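Local coordinates for DegV family protein (Eubacterium eligens, PDB 3FDJ) that is of unknown function but probably binds a fatty acid or similar lipid, at residues K225-H230 with T250-V255; A235-I240 with G269-S274. All coordinates share one frame; numbering follows the deposited sequence. Where two conformers were deposited one is given.

How the interactions relate
Interactions 1 and 2 lie with their centres about 10 Å apart on one six-stranded sheet and the helix packed against it, on the same side of the centre of the chain. Strand 226-230, helix 234-248, strand 253-257 and strand 271-276 come in this order along the chain, with helix 260-266 between the last two strands, and the two contacts interlock: interaction 1 joins the first strand to the second, while interaction 2 joins the helix between them to the last strand. In the sheet, strand 226-230 stands between the other two, parallel to 253-257 and antiparallel to 271-276. Val255 CG1 of interaction 1 touches Ala237 CB of interaction 2 at 3.5 Å. Helix 234-248 thus packs across two parallel strands and their antiparallel neighbour.

Interaction 1: K225-H230 with T250-V255; sequences KLRICH and TTDVCV
Leu226, Arg227 and Ile228 pair in parallel with Val253, Cys254 and Val255, closing a beta-alpha-beta unit. Its backbone ladder runs from Leu226 N to Asp252 O (3.0 Å), from Cys254 N to Leu226 O, and from Ile228 N to Cys254 O at 2.9 Å. The tight part is the face where Leu226 and Ile228 are buried beneath helix 234-248 and Leu226 CD2 meets Val253 CG1 at 3.7 Å; beta-branched valine and isoleucine, which suit strands, and leucine make up this apolar face. The looser part is the start of the contact, where Lys225 and Asp252 are partly exposed, their charges near but not bridged. From the sheet's other face, NH1 and NH2 of the buried Arg227 both hold Asp252 OD1, each at 3.0 Å, the two planes 55° apart. A bend at chi2 (-66°) puts Arg227 CD 3.6 Å from Cys254 CB, and NH1 also donates to Leu226 O. Glu127 forms salt bridges with both Arg227 and Lys225. A leucine in place of Arg227 would probably leave Asp252 OD1 without these two bonds and Glu127 with one cation fewer. The chemistry implies a charge network that would link the turn leading into the edge strand, through Arg227, to helix 120-134.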
loop_
_atom_site.group_PDB
_atom_site.type_symbol
_atom_site.label_atom_id
_atom_site.label_comp_id
_atom_site.label_asym_id
_atom_site.label_seq_id
_atom_site.Cartn_x
_atom_site.Cartn_y
_atom_site.Cartn_z
ATOM N N LYS A 225 6.743 -13.569 -6.249
ATOM C CA LYS A 225 6.383 -12.249 -6.695
ATOM C C LYS A 225 6.885 -11.170 -5.721
ATOM O O LYS A 225 6.798 -11.326 -4.510
ATOM C CB LYS A 225 4.862 -12.196 -6.855
ATOM C CG LYS A 225 4.355 -10.883 -7.364
ATOM C CD LYS A 225 2.842 -10.871 -7.466
ATOM C CE LYS A 225 2.344 -11.807 -8.509
ATOM N NZ LYS A 225 0.950 -11.471 -8.904
ATOM N N LEU A 226 7.427 -10.094 -6.286
ATOM C CA LEU A 226 8.042 -8.990 -5.557
ATOM C C LEU A 226 7.571 -7.683 -6.169
ATOM O O LEU A 226 7.638 -7.497 -7.394
ATOM C CB LEU A 226 9.574 -9.055 -5.707
ATOM C CG LEU A 226 10.398 -7.849 -5.220
ATOM C CD1 LEU A 226 10.281 -7.750 -3.729
ATOM C CD2 LEU A 226 11.868 -7.995 -5.688
ATOM N N ARG A 227 7.093 -6.769 -5.329
ATOM C CA ARG A 227 6.591 -5.473 -5.794
ATOM C C ARG A 227 7.235 -4.403 -4.928
ATOM O O ARG A 227 7.223 -4.502 -3.706
ATOM C CB ARG A 227 5.045 -5.412 -5.695
ATOM C CG ARG A 227 4.326 -6.400 -6.622
ATOM C CD ARG A 227 4.549 -6.069 -8.078
ATOM N NE ARG A 227 3.890 -7.007 -8.993
ATOM C CZ ARG A 227 4.448 -8.061 -9.579
ATOM N NH1 ARG A 227 5.733 -8.355 -9.431
ATOM N NH2 ARG A 227 3.701 -8.794 -10.393
ATOM N N ILE A 228 7.842 -3.409 -5.562
ATOM C CA ILE A 228 8.542 -2.346 -4.842
ATOM C C ILE A 228 8.049 -0.987 -5.351
ATOM O O ILE A 228 8.139 -0.710 -6.567
ATOM C CB ILE A 228 10.072 -2.410 -5.073
ATOM C CG1 ILE A 228 10.639 -3.812 -4.815
ATOM C CG2 ILE A 228 10.790 -1.315 -4.247
ATOM C CD1 ILE A 228 12.150 -4.008 -5.202
ATOM N N CYS A 229 7.525 -0.153 -4.453
ATOM C CA CYS A 229 7.224 1.229 -4.789
ATOM C C CYS A 229 8.203 2.160 -4.078
ATOM O O CYS A 229 8.827 1.792 -3.066
ATOM C CB CYS A 229 5.758 1.610 -4.527
ATOM S SG CYS A 229 5.432 1.915 -2.877
ATOM N N HIS A 230 8.408 3.331 -4.671
ATOM C CA HIS A 230 9.336 4.308 -4.186
ATOM C C HIS A 230 8.770 5.703 -4.321
ATOM O O HIS A 230 7.929 5.976 -5.188
ATOM C CB HIS A 230 10.673 4.209 -4.931
ATOM C CG HIS A 230 10.579 4.586 -6.367
ATOM N ND1 HIS A 230 10.685 5.893 -6.800
ATOM C CD2 HIS A 230 10.313 3.843 -7.466
ATOM C CE1 HIS A 230 10.520 5.927 -8.109
ATOM N NE2 HIS A 230 10.294 4.696 -8.538
ATOM N N THR A 250 14.510 -14.412 -8.502
ATOM C CA THR A 250 13.195 -13.849 -8.799
ATOM C C THR A 250 13.104 -13.382 -10.249
ATOM O O THR A 250 14.018 -12.747 -10.743
ATOM C CB THR A 250 12.952 -12.648 -7.907
ATOM O OG1 THR A 250 13.291 -13.000 -6.560
ATOM C CG2 THR A 250 11.494 -12.163 -8.004
ATOM N N THR A 251 12.002 -13.710 -10.908
ATOM C CA THR A 251 11.712 -13.193 -12.249
ATOM C C THR A 251 10.476 -12.288 -12.260
ATOM O O THR A 251 10.325 -11.483 -13.178
ATOM C CB THR A 251 11.512 -14.314 -13.261
ATOM O OG1 THR A 251 10.478 -15.184 -12.813
ATOM C CG2 THR A 251 12.818 -15.109 -13.465
ATOM N N ASP A 252 9.594 -12.411 -11.268
ATOM C CA ASP A 252 8.367 -11.610 -11.252
ATOM C C ASP A 252 8.516 -10.406 -10.315
ATOM O O ASP A 252 8.108 -10.447 -9.160
ATOM C CB ASP A 252 7.163 -12.471 -10.857
ATOM C CG ASP A 252 5.840 -11.753 -11.071
ATOM O OD1 ASP A 252 5.829 -10.555 -11.437
ATOM O OD2 ASP A 252 4.805 -12.412 -10.883
ATOM N N VAL A 253 9.099 -9.340 -10.855
ATOM C CA VAL A 253 9.431 -8.134 -10.109
ATOM C C VAL A 253 8.868 -6.943 -10.842
ATOM O O VAL A 253 8.897 -6.888 -12.068
ATOM C CB VAL A 253 10.948 -7.934 -9.964
ATOM C CG1 VAL A 253 11.266 -6.708 -9.054
ATOM C CG2 VAL A 253 11.577 -9.155 -9.385
ATOM N N CYS A 254 8.330 -5.999 -10.091
ATOM C CA CYS A 254 7.922 -4.724 -10.648
ATOM C C CYS A 254 8.347 -3.611 -9.669
ATOM O O CYS A 254 8.050 -3.690 -8.473
ATOM C CB CYS A 254 6.416 -4.689 -10.886
ATOM S SG CYS A 254 5.880 -3.200 -11.747
ATOM N N VAL A 255 9.028 -2.599 -10.204
ATOM C CA VAL A 255 9.401 -1.384 -9.471
ATOM C C VAL A 255 8.583 -0.241 -10.054
ATOM O O VAL A 255 8.557 -0.047 -11.283
ATOM C CB VAL A 255 10.887 -1.056 -9.672
ATOM C CG1 VAL A 255 11.229 0.383 -9.174
ATOM C CG2 VAL A 255 11.764 -2.113 -8.999
#

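Interaction 2: A235-I240 with G269-S274; sequences ALADKI and GGIILS
The contact belongs to the helix layer of an alpha/beta fold: Leu236, Ala237 and Ile240 of helix 234-248 rest on Ile271 and Leu273 of strand 271-276. The helix and strand segments run in roughly the same direction, 30° apart, with their axes 9.4 Å from each other. No hydrogen bond crosses between them, and all five touching residues are buried.

Ile271 carries most of the contact, using each branch differently. Its CG1 lies 3.7 Å from Leu236 CD2, the leucine coming at a slant, while the turn at chi2 (-68°) places CD1 3.8 Å from Ala237 CB. On the other branch, CG2 of Ile271 meets Ile240 CD1 at 3.7 Å as the two isoleucines slide past each other in opposite directions. Ile271 was modelled in two conformers, so the contacts of its outer atoms hold for one of them. One step further along the face, Leu273 CD2 packs 3.8 Å from Ile240 CG2. The small Ala237 lets the strand's methyl come close to the helix backbone, Ile271 CD1 standing 3.7 Å from Ala237 N.

Gly269, two residues before the strand, has a positive phi (96°), at which a side chain would collide with the preceding carbonyl oxygen. Its own carbonyl accepts a hydrogen bond from Asn233 ND2, and Asn233 OD1 accepts one from Leu236 N, which links the approach to the strand with the start of the helix. Helix 205-219 adds Leu208, Leu209 and Leu212 around Leu236 and Ile240, whereas Ile272, pointing away, touches Pro120 of helix 120-134. Apolar residues facing both ways from a strand with helices on each side are typical of a three-layer alpha/beta/alpha sandwich.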
loop_
_atom_site.group_PDB
_atom_site.type_symbol
_atom_site.label_atom_id
_atom_site.label_comp_id
_atom_site.label_asym_id
_atom_site.label_seq_id
_atom_site.Cartn_x
_atom_site.Cartn_y
_atom_site.Cartn_z
ATOM N N ALA A 235 16.382 4.894 -7.862
ATOM C CA ALA A 235 17.733 4.355 -7.768
ATOM C C ALA A 235 17.813 3.250 -6.734
ATOM O O ALA A 235 18.325 2.168 -7.020
ATOM C CB ALA A 235 18.741 5.472 -7.456
ATOM N N LEU A 236 17.272 3.510 -5.551
ATOM C CA LEU A 236 17.299 2.535 -4.455
ATOM C C LEU A 236 16.384 1.352 -4.775
ATOM O O LEU A 236 16.757 0.194 -4.554
ATOM C CB LEU A 236 16.929 3.172 -3.105
ATOM C CG LEU A 236 17.023 2.213 -1.893
ATOM C CD1 LEU A 236 18.379 1.489 -1.829
ATOM C CD2 LEU A 236 16.718 2.992 -0.606
ATOM N N ALA A 237 15.199 1.628 -5.326
ATOM C CA ALA A 237 14.271 0.558 -5.647
ATOM C C ALA A 237 14.913 -0.411 -6.659
ATOM O O ALA A 237 14.771 -1.628 -6.530
ATOM C CB ALA A 237 12.941 1.121 -6.171
ATOM N N ASP A 238 15.609 0.134 -7.658
ATOM C CA ASP A 238 16.303 -0.680 -8.652
ATOM C C ASP A 238 17.441 -1.489 -8.026
ATOM O O ASP A 238 17.625 -2.648 -8.372
ATOM C CB ASP A 238 16.841 0.187 -9.806
ATOM C CG ASP A 238 15.753 0.667 -10.764
ATOM O OD1 ASP A 238 14.569 0.235 -10.641
ATOM O OD2 ASP A 238 16.095 1.486 -11.661
ATOM N N LYS A 239 18.180 -0.906 -7.083
ATOM C CA LYS A 239 19.238 -1.669 -6.376
ATOM C C LYS A 239 18.676 -2.860 -5.602
ATOM O O LYS A 239 19.259 -3.937 -5.605
ATOM C CB LYS A 239 19.988 -0.804 -5.364
ATOM C CG LYS A 239 20.908 0.215 -5.916
ATOM C CD LYS A 239 21.611 0.951 -4.750
ATOM C CE LYS A 239 22.376 2.125 -5.252
ATOM N NZ LYS A 239 23.032 2.855 -4.140
ATOM N N ILE A 240 17.560 -2.636 -4.927
ATOM C CA ILE A 240 16.876 -3.687 -4.169
ATOM C C ILE A 240 16.424 -4.788 -5.131
ATOM O O ILE A 240 16.657 -5.976 -4.891
ATOM C CB ILE A 240 15.693 -3.126 -3.380
ATOM C CG1 ILE A 240 16.184 -2.192 -2.258
ATOM C CG2 ILE A 240 14.852 -4.292 -2.779
ATOM C CD1 ILE A 240 15.077 -1.302 -1.620
ATOM N N GLY A 269 12.286 9.797 -0.644
ATOM C CA GLY A 269 13.361 8.842 -0.447
ATOM C C GLY A 269 12.864 7.465 -0.059
ATOM O O GLY A 269 13.608 6.485 -0.099
ATOM N N GLY A 270 11.610 7.375 0.362
ATOM C CA GLY A 270 11.093 6.155 0.937
ATOM C C GLY A 270 10.901 5.023 -0.055
ATOM O O GLY A 270 10.654 5.250 -1.272
ATOM N N ILE A 271 11.040 3.801 0.468
ATOM C CA ILE A 271 10.816 2.560 -0.272
ATOM C C ILE A 271 9.812 1.701 0.491
ATOM O O ILE A 271 9.855 1.651 1.723
ATOM C CB ILE A 271 12.130 1.761 -0.404
ATOM C CG1 ILE A 271 13.144 2.517 -1.275
ATOM C CG2 ILE A 271 11.860 0.348 -0.933
ATOM C CD1 ILE A 271 12.757 2.613 -2.715
ATOM N N ILE A 272 8.915 1.028 -0.221
ATOM C CA ILE A 272 8.083 -0.011 0.384
ATOM C C ILE A 272 8.103 -1.223 -0.542
ATOM O O ILE A 272 7.964 -1.082 -1.753
ATOM C CB ILE A 272 6.621 0.430 0.570
ATOM C CG1 ILE A 272 6.506 1.849 1.141
ATOM C CG2 ILE A 272 5.889 -0.591 1.443
ATOM C CD1 ILE A 272 5.061 2.350 1.193
ATOM N N LEU A 273 8.273 -2.406 0.024
ATOM C CA LEU A 273 8.252 -3.613 -0.760
ATOM C C LEU A 273 7.362 -4.668 -0.175
ATOM O O LEU A 273 7.179 -4.751 1.035
ATOM C CB LEU A 273 9.656 -4.171 -1.017
ATOM C CG LEU A 273 10.433 -5.003 -0.030
ATOM C CD1 LEU A 273 9.904 -6.479 0.038
ATOM C CD2 LEU A 273 11.915 -5.002 -0.452
ATOM N N SER A 274 6.768 -5.451 -1.050
ATOM C CA SER A 274 6.000 -6.588 -0.628
ATOM C C SER A 274 6.356 -7.821 -1.430
ATOM O O SER A 274 6.761 -7.723 -2.601
ATOM C CB SER A 274 4.510 -6.277 -0.713
ATOM O OG SER A 274 3.768 -7.351 -0.172
#